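Putative hemin storage protein (Bordetella bronchiseptica, PDB 6AU1) cleaves deacetylated poly-beta-1,6-N-acetylglucosamine, a biofilm polysaccharide, through the glycoside hydrolase domain that makes up this chain. Local coordinates at residues Q113-K118 against D166-S171; G30-R35 against D337-N342; R66-R71 against F99-G104. All blocks are in the same frame, centred on the assembly; numbering follows the deposited sequence.

The domain is a TIM barrel: eight parallel strands run from 8-12 round to 332-335, which pairs back with 8-12. Interaction 2 has the widest sequence separation, 302 residues, joining helix 22-39 to the loop after strand 332-335. Between its two segments lie first interaction 3, which pairs the loops after strands 43-47 and 89-94, then interaction 1, which pairs the loops after 89-94 and 156-159. Interactions 1 and 3 share the 89-94 to 135-151 connection, with centres 25 Å apart. Interaction 2 lies on the opposite side of the chain's centre from interaction 1, their centres 41 Å apart. Five of the six segments are in loops after barrel strands, the end where TIM-barrel enzymes generally bind substrate.

Interaction 1 (Q113-K118 against D166-S171); sequences QSTTRK and DDTEDS
Ser114 and Thr168 form the tight part of this contact. Ser114 OG stands anti to its own backbone N (chi1 163°) and donates to Thr168 OG1 over a short 2.6 Å. The Thr168 hydroxyl passes the chain on, donating to Asp166 OD1 at 2.7 Å along that oxygen's syn lone pair, while Thr168 N binds the same OD1. On its other side Ser114 OG accepts from Thr116 N and Arg117 N, so one serine hydroxyl organises the bend of its own loop and ties it to the next. The backbones also lock: Thr115 N meets Thr168 O at 3.0 Å, in the carbonyl plane on a lone pair. Beyond the cis peptide that precedes Asp170, Ser171 N binds Gln113 O at 2.8 Å from above the carbonyl plane, and Gln113 N meets Asp170 OD1 nearly straight (173° at the hydrogen), while Asp170 OD2 is hydrogen-bonded to Ser131 OG.

Buried Glu169 sends an extended chain toward Arg117, whose NH1 reaches OE1 at 2.9 Å on the anti lone pair, with guanidinium and carboxylate planes 83° apart. Arg129 forms a further salt bridge to OE1 and is its stronger partner, so the oxygen is shared by two cations, which would probably favour the ionised acid. A water joins this oxygen to Arg117 NE and Asp166 OD2.

The exposed side is looser. Thr115 CG2 lies 3.6 Å from Ser171 CB, Thr116 only brushes Thr168 CG2, and the Gln113 amide oxygen reaches Ser171 OG through a water. Ser114 meets the definition of an ST turn and ST motif, facing an Asx turn at Asp166 within a type I turn; together they join the TIM-barrel beta-alpha loops after strands 89-94 and 156-159.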
ATOM      1  N   GLN A 113      -2.414 -15.703 -12.558  1.00 14.35           N
ATOM      2  CA  GLN A 113      -1.593 -16.776 -13.094  1.00 16.28           C
ATOM      3  C   GLN A 113      -0.427 -16.180 -13.865  1.00 16.04           C
ATOM      4  O   GLN A 113      -0.500 -15.037 -14.324  1.00 14.61           O
ATOM      5  CB  GLN A 113      -2.422 -17.700 -13.991  1.00 18.13           C
ATOM      6  CG  GLN A 113      -3.551 -18.423 -13.248  1.00 21.23           C
ATOM      7  CD  GLN A 113      -4.353 -19.332 -14.168  1.00 31.05           C
ATOM      8  OE1 GLN A 113      -3.853 -19.787 -15.200  1.00 39.12           O
ATOM      9  NE2 GLN A 113      -5.602 -19.588 -13.810  1.00 33.82           N
ATOM     10  N   SER A 114       0.656 -16.949 -13.959  1.00 15.83           N
ATOM     11  CA  SER A 114       1.856 -16.557 -14.697  1.00 16.73           C
ATOM     12  C   SER A 114       2.168 -17.601 -15.764  1.00 16.97           C
ATOM     13  O   SER A 114       1.956 -18.790 -15.552  1.00 16.32           O
ATOM     14  CB  SER A 114       3.048 -16.411 -13.749  1.00 17.29           C
ATOM     15  OG  SER A 114       4.283 -16.417 -14.456  1.00 15.78           O
ATOM     16  N   THR A 115       2.697 -17.175 -16.906  1.00 14.21           N
ATOM     17  CA  THR A 115       3.064 -18.136 -17.943  1.00 14.88           C
ATOM     18  C   THR A 115       4.279 -18.988 -17.572  1.00 17.45           C
ATOM     19  O   THR A 115       4.522 -20.041 -18.178  1.00 23.18           O
ATOM     20  CB  THR A 115       3.376 -17.426 -19.281  1.00 19.79           C
ATOM     21  OG1 THR A 115       4.446 -16.501 -19.085  1.00 19.58           O
ATOM     22  CG2 THR A 115       2.155 -16.672 -19.789  1.00 20.78           C
ATOM     23  N   THR A 116       5.059 -18.530 -16.599  1.00 16.43           N
ATOM     24  CA  THR A 116       6.339 -19.174 -16.300  1.00 18.89           C
ATOM     25  C   THR A 116       6.479 -19.672 -14.860  1.00 17.19           C
ATOM     26  O   THR A 116       7.228 -20.619 -14.599  1.00 19.81           O
ATOM     27  CB  THR A 116       7.513 -18.222 -16.584  1.00 21.57           C
ATOM     28  OG1 THR A 116       7.377 -17.054 -15.765  1.00 23.51           O
ATOM     29  CG2 THR A 116       7.539 -17.822 -18.059  1.00 27.35           C
ATOM     30  N   ARG A 117       5.765 -19.039 -13.936  1.00 18.40           N
ATOM     31  CA  ARG A 117       5.890 -19.378 -12.515  1.00 18.41           C
ATOM     32  C   ARG A 117       5.374 -20.795 -12.226  1.00 19.68           C
ATOM     33  O   ARG A 117       4.422 -21.262 -12.851  1.00 23.69           O
ATOM     34  CB  ARG A 117       5.159 -18.324 -11.663  1.00 21.23           C
ATOM     35  CG  ARG A 117       5.103 -18.602 -10.173  1.00 27.53           C
ATOM     36  CD  ARG A 117       4.818 -17.318  -9.380  1.00 32.56           C
ATOM     37  NE  ARG A 117       3.743 -16.515  -9.969  1.00 35.72           N
ATOM     38  CZ  ARG A 117       2.449 -16.676  -9.701  1.00 31.42           C
ATOM     39  NH1 ARG A 117       1.544 -15.901 -10.286  1.00 19.97           N
ATOM     40  NH2 ARG A 117       2.056 -17.619  -8.849  1.00 29.58           N
ATOM     41  N   LYS A 118       6.054 -21.496 -11.322  1.00 17.63           N
ATOM     42  CA  LYS A 118       5.664 -22.851 -10.924  1.00 18.81           C
ATOM     43  C   LYS A 118       5.096 -22.797  -9.507  1.00 19.62           C
ATOM     44  O   LYS A 118       5.287 -21.814  -8.783  1.00 16.96           O
ATOM     45  CB  LYS A 118       6.868 -23.809 -11.000  1.00 19.21           C
ATOM     46  CG  LYS A 118       7.401 -24.051 -12.419  1.00 24.13           C
ATOM     47  CD  LYS A 118       6.664 -25.193 -13.094  1.00 34.63           C
ATOM     48  CE  LYS A 118       6.953 -25.250 -14.587  1.00 45.09           C
ATOM     49  NZ  LYS A 118       6.334 -26.458 -15.207  1.00 54.71           N
ATOM     50  N   ASP A 166       3.580  -8.850 -13.004  1.00 15.47           N
ATOM     51  CA  ASP A 166       4.823  -8.806 -13.773  1.00 14.93           C
ATOM     52  C   ASP A 166       4.560  -9.085 -15.253  1.00 15.34           C
ATOM     53  O   ASP A 166       3.408  -9.129 -15.675  1.00 14.79           O
ATOM     54  CB  ASP A 166       5.886  -9.748 -13.188  1.00 18.14           C
ATOM     55  CG  ASP A 166       5.541 -11.227 -13.320  1.00 22.61           C
ATOM     56  OD1 ASP A 166       4.854 -11.630 -14.272  1.00 21.87           O
ATOM     57  OD2 ASP A 166       6.005 -12.002 -12.459  1.00 28.59           O
ATOM     58  N   ASP A 167       5.623  -9.234 -16.040  1.00 16.77           N
ATOM     59  CA  ASP A 167       5.454  -9.290 -17.491  1.00 16.77           C
ATOM     60  C   ASP A 167       5.120 -10.705 -17.981  1.00 17.87           C
ATOM     61  O   ASP A 167       5.140 -10.964 -19.180  1.00 16.53           O
ATOM     62  CB  ASP A 167       6.703  -8.740 -18.198  1.00 17.55           C
ATOM     63  CG  ASP A 167       7.990  -9.417 -17.754  1.00 21.25           C
ATOM     64  OD1 ASP A 167       7.952 -10.276 -16.848  1.00 22.44           O
ATOM     65  OD2 ASP A 167       9.054  -9.065 -18.310  1.00 26.91           O
ATOM     66  N   THR A 168       4.785 -11.598 -17.049  1.00 16.70           N
ATOM     67  CA  THR A 168       4.270 -12.932 -17.383  1.00 16.51           C
ATOM     68  C   THR A 168       2.841 -13.122 -16.873  1.00 14.50           C
ATOM     69  O   THR A 168       2.278 -14.225 -16.958  1.00 15.60           O
ATOM     70  CB  THR A 168       5.156 -14.061 -16.790  1.00 16.68           C
ATOM     71  OG1 THR A 168       5.033 -14.062 -15.358  1.00 16.18           O
ATOM     72  CG2 THR A 168       6.614 -13.859 -17.185  1.00 20.49           C
ATOM     73  N   GLU A 169       2.266 -12.042 -16.332  1.00 13.91           N
ATOM     74  CA  GLU A 169       0.961 -12.073 -15.670  1.00 13.75           C
ATOM     75  C   GLU A 169       0.043 -11.001 -16.255  1.00 17.51           C
ATOM     76  O   GLU A 169       0.534 -10.063 -16.876  1.00 17.17           O
ATOM     77  CB  GLU A 169       1.129 -11.816 -14.165  1.00 12.25           C
ATOM     78  CG  GLU A 169       1.975 -12.851 -13.434  1.00 13.90           C
ATOM     79  CD  GLU A 169       2.336 -12.407 -12.018  1.00 18.03           C
ATOM     80  OE1 GLU A 169       2.547 -13.290 -11.160  1.00 17.49           O
ATOM     81  OE2 GLU A 169       2.403 -11.185 -11.763  1.00 15.65           O
ATOM     82  N   ASP A 170      -1.274 -11.089 -16.080  1.00 14.58           N
ATOM     83  CA  ASP A 170      -2.041 -12.223 -15.579  1.00 14.20           C
ATOM     84  C   ASP A 170      -2.331 -13.139 -16.778  1.00 16.36           C
ATOM     85  O   ASP A 170      -2.830 -12.669 -17.799  1.00 17.03           O
ATOM     86  CB  ASP A 170      -3.325 -11.676 -14.927  1.00 15.75           C
ATOM     87  CG  ASP A 170      -4.182 -12.737 -14.283  1.00 19.69           C
ATOM     88  OD1 ASP A 170      -3.988 -13.941 -14.533  1.00 19.54           O
ATOM     89  OD2 ASP A 170      -5.079 -12.329 -13.517  1.00 20.15           O
ATOM     90  N   SER A 171      -1.997 -14.426 -16.669  1.00 16.28           N
ATOM     91  CA  SER A 171      -2.153 -15.364 -17.789  1.00 17.87           C
ATOM     92  C   SER A 171      -3.416 -16.227 -17.693  1.00 19.24           C
ATOM     93  O   SER A 171      -3.624 -17.148 -18.495  1.00 17.97           O
ATOM     94  CB  SER A 171      -0.920 -16.271 -17.889  1.00 19.28           C
ATOM     95  OG  SER A 171      -0.789 -17.065 -16.718  1.00 17.37           O
TER
HETATM   96  O   HOH W   1      -1.593 -19.647 -17.048  1.00 32.95           O
HETATM   97  O   HOH W   2       5.484 -14.536 -11.592  1.00 30.46           O

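Interaction 2 (G30-R35 against D337-N342); sequences GQLIDR and DDFIAN
Asp337 OD1 is held by two donors: Arg35 NH2, at 2.7 Å and in the guanidinium plane, and the hydroxyl of Tyr334 on strand 332-335. Asp337 OD2 receives Arg35 NE at 2.9 Å on its syn lone pair. Arginine therefore grips the carboxylate side-on, one nitrogen to each oxygen, tip to tip, with the two planes 31° apart. A bend at chi3 (61°) turns the guanidinium toward the acid, and NH2 has a second acceptor in Pro344 O.

The arginine's aliphatic part crosses Phe339 at about a right angle, CD lying 3.5 Å from Phe339 CB. That aromatic side chain takes the crowded first torsion, with CG between backbone N and carbonyl carbon. Leu32 CB sits over one ring face, 4.1 Å from the centroid, in a CH-pi contact, and Leu32 CD1 approaches Phe339 CD2 at 3.9 Å. Nearer the surface, Gln31 OE1 rests 3.4 Å from Ile340 CA. Ile17 and Tyr16 of helix 14-17 also pack on the ring. A buried ion pair with both carboxylate oxygens engaged implies that Asp337 is probably ionised, its charge neutralised by Arg35 where helix 22-39 meets the final beta-alpha loop.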
ATOM      1  N   GLY A  30      -2.789   2.256  23.914  1.00 17.99           N
ATOM      2  CA  GLY A  30      -2.496   3.455  24.679  1.00 21.43           C
ATOM      3  C   GLY A  30      -1.156   4.077  24.306  1.00 25.72           C
ATOM      4  O   GLY A  30      -1.045   5.296  24.180  1.00 22.59           O
ATOM      5  N   GLN A  31      -0.138   3.240  24.118  1.00 21.34           N
ATOM      6  CA  GLN A  31       1.192   3.736  23.768  1.00 20.80           C
ATOM      7  C   GLN A  31       1.194   4.370  22.383  1.00 22.33           C
ATOM      8  O   GLN A  31       1.859   5.387  22.156  1.00 22.87           O
ATOM      9  CB  GLN A  31       2.228   2.615  23.825  1.00 22.88           C
ATOM     10  CG  GLN A  31       2.591   2.172  25.235  1.00 27.58           C
ATOM     11  CD  GLN A  31       3.794   1.244  25.251  1.00 39.58           C
ATOM     12  OE1 GLN A  31       3.767   0.166  24.656  1.00 47.07           O
ATOM     13  NE2 GLN A  31       4.863   1.669  25.916  1.00 48.86           N
ATOM     14  N   LEU A  32       0.449   3.766  21.462  1.00 17.62           N
ATOM     15  CA  LEU A  32       0.339   4.314  20.114  1.00 18.57           C
ATOM     16  C   LEU A  32      -0.321   5.689  20.145  1.00 18.99           C
ATOM     17  O   LEU A  32       0.200   6.655  19.574  1.00 19.00           O
ATOM     18  CB  LEU A  32      -0.449   3.367  19.204  1.00 17.17           C
ATOM     19  CG  LEU A  32      -0.830   3.955  17.846  1.00 18.04           C
ATOM     20  CD1 LEU A  32       0.418   4.232  17.000  1.00 17.31           C
ATOM     21  CD2 LEU A  32      -1.808   3.046  17.106  1.00 18.58           C
ATOM     22  N   ILE A  33      -1.460   5.780  20.828  1.00 17.50           N
ATOM     23  CA  ILE A  33      -2.210   7.025  20.882  1.00 21.13           C
ATOM     24  C   ILE A  33      -1.348   8.147  21.451  1.00 23.49           C
ATOM     25  O   ILE A  33      -1.333   9.260  20.916  1.00 24.66           O
ATOM     26  CB  ILE A  33      -3.500   6.887  21.728  1.00 20.90           C
ATOM     27  CG1 ILE A  33      -4.439   5.826  21.135  1.00 24.21           C
ATOM     28  CG2 ILE A  33      -4.207   8.224  21.853  1.00 22.93           C
ATOM     29  CD1 ILE A  33      -4.735   5.993  19.643  1.00 24.75           C
ATOM     30  N   ASP A  34      -0.615   7.852  22.522  1.00 22.37           N
ATOM     31  CA  ASP A  34       0.251   8.858  23.138  1.00 27.73           C
ATOM     32  C   ASP A  34       1.314   9.381  22.172  1.00 25.45           C
ATOM     33  O   ASP A  34       1.583  10.584  22.128  1.00 25.44           O
ATOM     34  CB  ASP A  34       0.934   8.305  24.388  1.00 31.17           C
ATOM     35  CG  ASP A  34      -0.021   8.151  25.554  1.00 40.20           C
ATOM     36  OD1 ASP A  34      -1.137   8.711  25.488  1.00 45.52           O
ATOM     37  OD2 ASP A  34       0.347   7.476  26.538  1.00 43.59           O
ATOM     38  N   ARG A  35       1.927   8.475  21.418  1.00 22.93           N
ATOM     39  CA  ARG A  35       2.953   8.864  20.459  1.00 23.17           C
ATOM     40  C   ARG A  35       2.374   9.690  19.317  1.00 22.09           C
ATOM     41  O   ARG A  35       2.982  10.667  18.885  1.00 23.90           O
ATOM     42  CB  ARG A  35       3.657   7.628  19.892  1.00 19.05           C
ATOM     43  CG  ARG A  35       4.667   7.010  20.835  1.00 25.33           C
ATOM     44  CD  ARG A  35       5.106   5.635  20.325  1.00 22.75           C
ATOM     45  NE  ARG A  35       5.755   5.686  19.015  1.00 22.43           N
ATOM     46  CZ  ARG A  35       7.018   6.067  18.833  1.00 20.39           C
ATOM     47  NH1 ARG A  35       7.754   6.448  19.870  1.00 23.35           N
ATOM     48  NH2 ARG A  35       7.549   6.082  17.614  1.00 20.89           N
ATOM     49  N   ASP A 337       5.652   2.280  12.821  1.00 17.95           N
ATOM     50  CA  ASP A 337       5.816   2.851  14.148  1.00 15.38           C
ATOM     51  C   ASP A 337       5.923   1.720  15.163  1.00 14.59           C
ATOM     52  O   ASP A 337       4.981   0.933  15.343  1.00 17.66           O
ATOM     53  CB  ASP A 337       4.665   3.783  14.495  1.00 18.49           C
ATOM     54  CG  ASP A 337       4.985   4.654  15.690  1.00 17.61           C
ATOM     55  OD1 ASP A 337       5.854   5.532  15.539  1.00 19.68           O
ATOM     56  OD2 ASP A 337       4.414   4.423  16.774  1.00 20.36           O
ATOM     57  N   ASP A 338       7.082   1.617  15.805  1.00 15.37           N
ATOM     58  CA  ASP A 338       7.282   0.610  16.844  1.00 17.22           C
ATOM     59  C   ASP A 338       6.986   1.267  18.180  1.00 21.60           C
ATOM     60  O   ASP A 338       7.900   1.635  18.927  1.00 23.61           O
ATOM     61  CB  ASP A 338       8.713   0.058  16.792  1.00 18.03           C
ATOM     62  CG  ASP A 338       8.922  -1.156  17.682  1.00 28.78           C
ATOM     63  OD1 ASP A 338       8.004  -1.543  18.438  1.00 26.16           O
ATOM     64  OD2 ASP A 338      10.037  -1.716  17.636  1.00 27.38           O
ATOM     65  N   PHE A 339       5.699   1.437  18.469  1.00 19.96           N
ATOM     66  CA  PHE A 339       5.289   2.245  19.618  1.00 22.21           C
ATOM     67  C   PHE A 339       5.651   1.613  20.959  1.00 28.26           C
ATOM     68  O   PHE A 339       5.835   2.320  21.950  1.00 36.23           O
ATOM     69  CB  PHE A 339       3.780   2.529  19.557  1.00 21.09           C
ATOM     70  CG  PHE A 339       2.959   1.352  19.134  1.00 22.58           C
ATOM     71  CD1 PHE A 339       2.507   0.441  20.070  1.00 25.83           C
ATOM     72  CD2 PHE A 339       2.649   1.150  17.791  1.00 21.81           C
ATOM     73  CE1 PHE A 339       1.760  -0.653  19.690  1.00 28.36           C
ATOM     74  CE2 PHE A 339       1.898   0.050  17.409  1.00 21.30           C
ATOM     75  CZ  PHE A 339       1.453  -0.842  18.363  1.00 22.02           C
ATOM     76  N   ILE A 340       5.772   0.292  21.001  1.00 25.26           N
ATOM     77  CA  ILE A 340       6.138  -0.367  22.249  1.00 29.62           C
ATOM     78  C   ILE A 340       7.614  -0.135  22.600  1.00 33.60           C
ATOM     79  O   ILE A 340       7.970   0.009  23.770  1.00 34.51           O
ATOM     80  CB  ILE A 340       5.846  -1.876  22.187  1.00 34.25           C
ATOM     81  CG1 ILE A 340       4.358  -2.112  21.917  1.00 40.11           C
ATOM     82  CG2 ILE A 340       6.255  -2.561  23.483  1.00 37.35           C
ATOM     83  CD1 ILE A 340       3.924  -3.552  22.082  1.00 48.59           C
ATOM     84  N   ALA A 341       8.475  -0.083  21.588  1.00 29.62           N
ATOM     85  CA  ALA A 341       9.904   0.131  21.836  1.00 33.50           C
ATOM     86  C   ALA A 341      10.295   1.602  21.702  1.00 32.67           C
ATOM     87  O   ALA A 341      11.480   1.940  21.743  1.00 28.52           O
ATOM     88  CB  ALA A 341      10.735  -0.716  20.888  1.00 35.08           C
ATOM     89  N   ASN A 342       9.293   2.463  21.540  1.00 30.05           N
ATOM     90  CA  ASN A 342       9.503   3.894  21.350  1.00 32.00           C
ATOM     91  C   ASN A 342      10.436   4.181  20.187  1.00 32.02           C
ATOM     92  O   ASN A 342      11.359   4.993  20.293  1.00 38.58           O
ATOM     93  CB  ASN A 342      10.045   4.533  22.632  1.00 37.15           C
ATOM     94  CG  ASN A 342       9.098   4.370  23.803  1.00 51.67           C
ATOM     95  OD1 ASN A 342       9.479   3.875  24.865  1.00 58.10           O
ATOM     96  ND2 ASN A 342       7.846   4.772  23.608  1.00 56.22           N
TER
HETATM   97  O   HOH W   3       9.965   7.678  21.483  1.00 42.68           O

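Interaction 3 (R66-R71 against F99-G104); sequences RHLPMR and FSVPPG. With SO4 (sulfate ion), chain C.
Leu68 makes the first shell, spreading its two methyls over different partners. CD1 touches Val101 CG1 at 3.6 Å, whereas CD2 meets Phe99 CD1 at 3.9 Å, arriving in the plane of the ring at its edge. Both pairs of side chains cross at about a right angle, and the leucine's first torsion is -95°, away from a staggered value. Beside it, the carbonyl O of His67 lies 3.4 Å from Pro102 CD; no hydrogen bond spans the two segments, so the joint is purely van der Waals. It brings together the beta-alpha loops that follow strands 43-47 and 89-94 of the TIM barrel, the second of them turning through an inverse gamma turn centred on Ser100.

In the next shell, Asn65 OD1 accepts from the backbone N of both His67 and Leu68. Phe99 packs on Ile141 and Ile144 of helix 135-151, which also supplies Glu143 to His67 NE2, while Ser100 OG is bonded to Asp57. Farther along the loop, extended Arg71 holds a sulfate, probably from the crystallisation liquor, with NE 3.0 Å from O1 and NH2 2.8 Å from O2; Tyr18 OH also binds that ion.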
ATOM      1  N   ARG A  66     -18.033 -10.347   5.224  1.00 19.40           N
ATOM      2  CA  ARG A  66     -18.704 -11.542   4.707  1.00 24.88           C
ATOM      3  C   ARG A  66     -17.799 -12.706   4.313  1.00 20.78           C
ATOM      4  O   ARG A  66     -18.278 -13.833   4.157  1.00 22.51           O
ATOM      5  CB  ARG A  66     -19.512 -11.176   3.465  1.00 26.89           C
ATOM      6  CG  ARG A  66     -20.815 -10.495   3.710  1.00 28.85           C
ATOM      7  CD  ARG A  66     -21.305  -9.941   2.385  1.00 34.73           C
ATOM      8  NE  ARG A  66     -20.775  -8.605   2.142  1.00 24.68           N
ATOM      9  CZ  ARG A  66     -21.223  -7.794   1.193  1.00 26.99           C
ATOM     10  NH1 ARG A  66     -20.708  -6.582   1.063  1.00 24.01           N
ATOM     11  NH2 ARG A  66     -22.188  -8.204   0.370  1.00 25.60           N
ATOM     12  N   HIS A  67     -16.517 -12.435   4.119  1.00 16.44           N
ATOM     13  CA  HIS A  67     -15.672 -13.373   3.384  1.00 17.07           C
ATOM     14  C   HIS A  67     -14.482 -13.934   4.162  1.00 20.90           C
ATOM     15  O   HIS A  67     -14.176 -15.121   4.043  1.00 19.95           O
ATOM     16  CB  HIS A  67     -15.183 -12.703   2.095  1.00 18.41           C
ATOM     17  CG  HIS A  67     -16.283 -12.439   1.116  1.00 20.98           C
ATOM     18  ND1 HIS A  67     -17.061 -13.447   0.588  1.00 21.25           N
ATOM     19  CD2 HIS A  67     -16.761 -11.283   0.602  1.00 18.91           C
ATOM     20  CE1 HIS A  67     -17.964 -12.922  -0.222  1.00 26.42           C
ATOM     21  NE2 HIS A  67     -17.798 -11.612  -0.238  1.00 21.05           N
ATOM     22  N   LEU A  68     -13.817 -13.097   4.953  1.00 18.45           N
ATOM     23  CA  LEU A  68     -12.632 -13.533   5.703  1.00 15.88           C
ATOM     24  C   LEU A  68     -12.869 -13.531   7.205  1.00 17.16           C
ATOM     25  O   LEU A  68     -13.528 -12.631   7.725  1.00 19.09           O
ATOM     26  CB  LEU A  68     -11.429 -12.629   5.391  1.00 16.61           C
ATOM     27  CG  LEU A  68     -10.456 -13.079   4.298  1.00 23.39           C
ATOM     28  CD1 LEU A  68     -11.177 -13.310   3.005  1.00 26.34           C
ATOM     29  CD2 LEU A  68      -9.339 -12.046   4.106  1.00 23.50           C
ATOM     30  N   PRO A  69     -12.313 -14.525   7.914  1.00 14.94           N
ATOM     31  CA  PRO A  69     -12.389 -14.486   9.379  1.00 19.12           C
ATOM     32  C   PRO A  69     -11.743 -13.227   9.931  1.00 17.13           C
ATOM     33  O   PRO A  69     -10.850 -12.636   9.325  1.00 15.24           O
ATOM     34  CB  PRO A  69     -11.607 -15.729   9.816  1.00 21.71           C
ATOM     35  CG  PRO A  69     -11.597 -16.623   8.634  1.00 25.90           C
ATOM     36  CD  PRO A  69     -11.639 -15.740   7.423  1.00 16.98           C
ATOM     37  N   MET A  70     -12.219 -12.816  11.092  1.00 16.25           N
ATOM     38  CA  MET A  70     -11.685 -11.651  11.761  1.00 13.43           C
ATOM     39  C   MET A  70     -10.706 -12.114  12.850  1.00 13.94           C
ATOM     40  O   MET A  70     -11.064 -12.946  13.699  1.00 18.42           O
ATOM     41  CB  MET A  70     -12.859 -10.841  12.337  1.00 24.82           C
ATOM     42  CG  MET A  70     -12.528  -9.515  12.929  1.00 20.50           C
ATOM     43  SD  MET A  70     -14.035  -8.587  13.339  1.00 18.95           S
ATOM     44  CE  MET A  70     -14.986  -9.788  14.238  1.00 19.58           C
ATOM     45  N   ARG A  71      -9.473 -11.607  12.812  1.00 14.12           N
ATOM     46  CA  ARG A  71      -8.485 -11.925  13.841  1.00 14.84           C
ATOM     47  C   ARG A  71      -8.834 -11.227  15.146  1.00 15.57           C
ATOM     48  O   ARG A  71      -8.643 -11.766  16.233  1.00 17.08           O
ATOM     49  CB  ARG A  71      -7.070 -11.511  13.405  1.00 15.10           C
ATOM     50  CG  ARG A  71      -5.993 -12.034  14.358  1.00 17.70           C
ATOM     51  CD  ARG A  71      -4.594 -11.661  13.899  1.00 16.26           C
ATOM     52  NE  ARG A  71      -3.569 -12.392  14.641  1.00 15.92           N
ATOM     53  CZ  ARG A  71      -2.341 -11.935  14.870  1.00 17.95           C
ATOM     54  NH1 ARG A  71      -1.987 -10.724  14.437  1.00 16.58           N
ATOM     55  NH2 ARG A  71      -1.473 -12.683  15.540  1.00 16.18           N
ATOM     56  N   PHE A  99      -6.370 -11.582  -0.873  1.00 12.74           N
ATOM     57  CA  PHE A  99      -7.302 -12.070   0.135  1.00 12.70           C
ATOM     58  C   PHE A  99      -7.402 -13.567  -0.019  1.00 15.55           C
ATOM     59  O   PHE A  99      -7.890 -14.050  -1.040  1.00 14.82           O
ATOM     60  CB  PHE A  99      -8.674 -11.413  -0.022  1.00 13.70           C
ATOM     61  CG  PHE A  99      -8.633  -9.926   0.107  1.00 13.36           C
ATOM     62  CD1 PHE A  99      -8.699  -9.327   1.365  1.00 13.34           C
ATOM     63  CD2 PHE A  99      -8.498  -9.122  -1.021  1.00 13.67           C
ATOM     64  CE1 PHE A  99      -8.643  -7.936   1.490  1.00 15.34           C
ATOM     65  CE2 PHE A  99      -8.444  -7.739  -0.906  1.00 15.68           C
ATOM     66  CZ  PHE A  99      -8.519  -7.143   0.357  1.00 14.77           C
ATOM     67  N   SER A 100      -6.923 -14.299   0.982  1.00 13.08           N
ATOM     68  CA  SER A 100      -6.930 -15.759   0.926  1.00 13.78           C
ATOM     69  C   SER A 100      -8.234 -16.288   1.516  1.00 17.65           C
ATOM     70  O   SER A 100      -8.285 -16.744   2.657  1.00 16.16           O
ATOM     71  CB  SER A 100      -5.711 -16.327   1.655  1.00 17.13           C
ATOM     72  OG  SER A 100      -4.516 -15.963   0.962  1.00 15.92           O
ATOM     73  N   VAL A 101      -9.288 -16.193   0.717  1.00 17.40           N
ATOM     74  CA  VAL A 101     -10.610 -16.651   1.089  1.00 14.83           C
ATOM     75  C   VAL A 101     -10.612 -18.162   1.341  1.00 16.36           C
ATOM     76  O   VAL A 101      -9.778 -18.895   0.806  1.00 17.85           O
ATOM     77  CB  VAL A 101     -11.642 -16.306  -0.014  1.00 20.83           C
ATOM     78  CG1 VAL A 101     -11.732 -14.808  -0.196  1.00 19.64           C
ATOM     79  CG2 VAL A 101     -11.260 -16.979  -1.345  1.00 18.16           C
ATOM     80  N   PRO A 102     -11.541 -18.629   2.177  1.00 18.72           N
ATOM     81  CA  PRO A 102     -11.608 -20.065   2.478  1.00 22.05           C
ATOM     82  C   PRO A 102     -12.155 -20.876   1.313  1.00 22.89           C
ATOM     83  O   PRO A 102     -12.835 -20.320   0.457  1.00 23.56           O
ATOM     84  CB  PRO A 102     -12.554 -20.131   3.679  1.00 23.58           C
ATOM     85  CG  PRO A 102     -13.363 -18.891   3.608  1.00 25.43           C
ATOM     86  CD  PRO A 102     -12.499 -17.836   2.966  1.00 22.34           C
ATOM     87  N   PRO A 103     -11.854 -22.184   1.272  1.00 25.39           N
ATOM     88  CA  PRO A 103     -12.446 -23.036   0.237  1.00 28.65           C
ATOM     89  C   PRO A 103     -13.973 -22.917   0.254  1.00 27.24           C
ATOM     90  O   PRO A 103     -14.561 -22.766   1.323  1.00 31.34           O
ATOM     91  CB  PRO A 103     -11.994 -24.446   0.637  1.00 33.04           C
ATOM     92  CG  PRO A 103     -10.766 -24.229   1.465  1.00 35.97           C
ATOM     93  CD  PRO A 103     -10.991 -22.943   2.195  1.00 30.38           C
ATOM     94  N   GLY A 104     -14.607 -22.946  -0.908  1.00 33.20           N
ATOM     95  CA  GLY A 104     -16.051 -22.796  -0.941  1.00 34.12           C
ATOM     96  C   GLY A 104     -16.485 -21.360  -1.175  1.00 30.22           C
ATOM     97  O   GLY A 104     -17.615 -21.111  -1.592  1.00 28.61           O
TER
HETATM   98  S   SO4 C 701      -3.709 -15.462  17.003  1.00 35.40           S
HETATM   99  O1  SO4 C 701      -4.652 -14.760  16.134  1.00 30.24           O
HETATM  100  O2  SO4 C 701      -2.340 -15.176  16.580  1.00 37.50           O
HETATM  101  O3  SO4 C 701      -3.952 -16.907  16.902  1.00 36.72           O
HETATM  102  O4  SO4 C 701      -3.879 -15.031  18.387  1.00 30.12           O